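Putative low molecular weight protein-tyrosine-phosphatase slr0328 (Synechocystis sp., PDB 5O7B) probably removes phosphate from phosphotyrosine residues of proteins, as a hydrolase of the low molecular weight protein-tyrosine phosphatase family. Local coordinates at residues D64-E69 with A144-V149. Sequence-based numbering, arbitrary orientation.
Sequences DRRMTE and AGFEHV
Asp64, Arg66 and Met67 receive the ring of Phe146 where the short helix 65-68, N-capped by Asp64, packs on helix 143-156 of this low molecular weight phosphatase. A short carboxylate suits the cap because it can reach N-H groups at the start of a helix: CG is anti to the backbone N (chi1 -175°), and Asp64 OD1 accepts from Arg66 N at 2.8 Å. Asp64 OD1 also takes Arg66 NE at 3.1 Å from the opposite face of the carboxylate plane, while Arg66 NH2 reaches OD2 in a longer bond. This side-on salt bridge restrains the guanidinium beside Phe146. The backbone of Asp64 is hydrogen-bonded to Ile24, within the Cys20-to-Arg26 span that matches the P-loop signature of this family.

Arg66 CB lies over one face of the Phe146 ring, offset toward its rim, in a CH-pi contact 4.0 Å from the centroid. The long chain bends at chi3 (-72°), and the guanidinium lies against the CZ and CE1 end of the ring. Phe146 CZ sits over the centre of one guanidinium face, 3.6 Å from Arg66 CZ, but the planes are 56° apart, so this is no parallel stack. A flat aromatic suits this place, giving a face to Arg66 CB and an edge to sulfur.

Met67 is buried, and its unbranched, flexible thioether can bend to meet two partners. Met67 SD lies at the edge of the Phe146 ring, 5.4 Å from its centroid, a Met-aromatic contact. Val149, compact and branched, near the probably catalytic Arg26, extends the apolar surface: Met67 CE lies 3.7 Å from Phe146 CD2 and 3.6 Å from Val149 CG1.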
loop_
_atom_site.group_PDB
_atom_site.type_symbol
_atom_site.label_atom_id
_atom_site.label_comp_id
_atom_site.label_asym_id
_atom_site.label_seq_id
_atom_site.Cartn_x
_atom_site.Cartn_y
_atom_site.Cartn_z
ATOM N N ASP A 64 0.932 -9.013 -6.711
ATOM C CA ASP A 64 1.833 -9.131 -7.847
ATOM C C ASP A 64 3.092 -9.900 -7.466
ATOM O O ASP A 64 3.723 -9.619 -6.443
ATOM C CB ASP A 64 2.193 -7.743 -8.373
ATOM C CG ASP A 64 3.037 -7.804 -9.625
ATOM O OD1 ASP A 64 4.245 -8.064 -9.507
ATOM O OD2 ASP A 64 2.493 -7.594 -10.728
ATOM N N ARG A 65 3.436 -10.884 -8.303
ATOM C CA ARG A 65 4.557 -11.781 -8.043
ATOM C C ARG A 65 5.847 -11.031 -7.765
ATOM O O ARG A 65 6.670 -11.488 -6.963
ATOM C CB ARG A 65 4.749 -12.720 -9.236
ATOM C CG ARG A 65 3.596 -13.702 -9.449
ATOM N N ARG A 66 6.049 -9.889 -8.423
ATOM C CA ARG A 66 7.260 -9.112 -8.196
ATOM C C ARG A 66 7.251 -8.463 -6.821
ATOM O O ARG A 66 8.296 -8.371 -6.170
ATOM C CB ARG A 66 7.415 -8.054 -9.287
ATOM C CG ARG A 66 7.604 -8.627 -10.672
ATOM C CD ARG A 66 7.455 -7.562 -11.736
ATOM N NE ARG A 66 6.062 -7.150 -11.892
ATOM C CZ ARG A 66 5.664 -6.113 -12.621
ATOM N NH1 ARG A 66 6.550 -5.370 -13.275
ATOM N NH2 ARG A 66 4.375 -5.816 -12.694
ATOM N N MET A 67 6.084 -8.000 -6.365
ATOM C CA MET A 67 6.025 -7.306 -5.082
ATOM C C MET A 67 6.173 -8.279 -3.918
ATOM O O MET A 67 6.760 -7.932 -2.890
ATOM C CB MET A 67 4.723 -6.514 -4.964
ATOM C CG MET A 67 4.544 -5.791 -3.627
ATOM S SD MET A 67 5.845 -4.591 -3.219
ATOM C CE MET A 67 5.217 -3.143 -4.055
ATOM N N THR A 68 5.647 -9.500 -4.054
ATOM C CA THR A 68 5.886 -10.501 -3.019
ATOM C C THR A 68 7.365 -10.857 -2.946
ATOM O O THR A 68 7.916 -11.019 -1.852
ATOM C CB THR A 68 5.045 -11.758 -3.261
ATOM O OG1 THR A 68 5.476 -12.402 -4.467
ATOM C CG2 THR A 68 3.563 -11.426 -3.355
ATOM N N GLU A 69 8.027 -10.954 -4.099
ATOM C CA GLU A 69 9.469 -11.194 -4.161
ATOM C C GLU A 69 10.220 -9.999 -3.587
ATOM O O GLU A 69 10.223 -8.925 -4.195
ATOM C CB GLU A 69 9.901 -11.447 -5.605
ATOM C CG GLU A 69 11.398 -11.759 -5.770
ATOM C CD GLU A 69 11.887 -11.635 -7.200
ATOM O OE1 GLU A 69 13.117 -11.502 -7.419
ATOM O OE2 GLU A 69 11.039 -11.665 -8.116
ATOM N N ALA A 144 13.323 -1.956 -9.359
ATOM C CA ALA A 144 13.727 -0.833 -8.516
ATOM C C ALA A 144 12.532 0.011 -8.087
ATOM O O ALA A 144 12.516 0.533 -6.968
ATOM C CB ALA A 144 14.763 0.026 -9.240
ATOM N N GLY A 145 11.522 0.152 -8.952
ATOM C CA GLY A 145 10.299 0.826 -8.544
ATOM C C GLY A 145 9.568 0.109 -7.423
ATOM O O GLY A 145 8.852 0.734 -6.637
ATOM N N PHE A 146 9.731 -1.207 -7.332
ATOM C CA PHE A 146 9.083 -1.941 -6.251
ATOM C C PHE A 146 9.766 -1.672 -4.918
ATOM O O PHE A 146 9.098 -1.549 -3.886
ATOM C CB PHE A 146 9.064 -3.433 -6.569
ATOM C CG PHE A 146 8.008 -3.815 -7.568
ATOM C CD1 PHE A 146 8.232 -3.662 -8.929
ATOM C CD2 PHE A 146 6.779 -4.301 -7.145
ATOM C CE1 PHE A 146 7.255 -4.000 -9.852
ATOM C CE2 PHE A 146 5.799 -4.636 -8.058
ATOM C CZ PHE A 146 6.037 -4.487 -9.414
ATOM N N GLU A 147 11.099 -1.571 -4.921
ATOM C CA GLU A 147 11.804 -1.251 -3.687
ATOM C C GLU A 147 11.490 0.168 -3.236
ATOM O O GLU A 147 11.384 0.425 -2.031
ATOM C CB GLU A 147 13.317 -1.443 -3.860
ATOM C CG GLU A 147 13.726 -2.737 -4.533
ATOM C CD GLU A 147 14.260 -3.755 -3.567
ATOM O OE1 GLU A 147 14.134 -3.549 -2.353
ATOM O OE2 GLU A 147 14.808 -4.776 -4.019
ATOM N N HIS A 148 11.317 1.102 -4.185
ATOM C CA HIS A 148 10.956 2.467 -3.808
ATOM C C HIS A 148 9.610 2.506 -3.109
ATOM O O HIS A 148 9.440 3.240 -2.131
ATOM C CB HIS A 148 10.935 3.403 -5.022
ATOM C CG HIS A 148 11.109 4.854 -4.662
ATOM N ND1 HIS A 148 10.144 5.807 -4.906
ATOM C CD2 HIS A 148 12.132 5.510 -4.062
ATOM C CE1 HIS A 148 10.567 6.987 -4.481
ATOM N NE2 HIS A 148 11.772 6.836 -3.965
ATOM N N VAL A 149 8.635 1.739 -3.604
ATOM C CA VAL A 149 7.353 1.629 -2.909
ATOM C C VAL A 149 7.579 1.224 -1.458
ATOM O O VAL A 149 7.038 1.838 -0.531
ATOM C CB VAL A 149 6.427 0.637 -3.638
ATOM C CG1 VAL A 149 5.246 0.267 -2.762
ATOM C CG2 VAL A 149 5.951 1.217 -4.966
#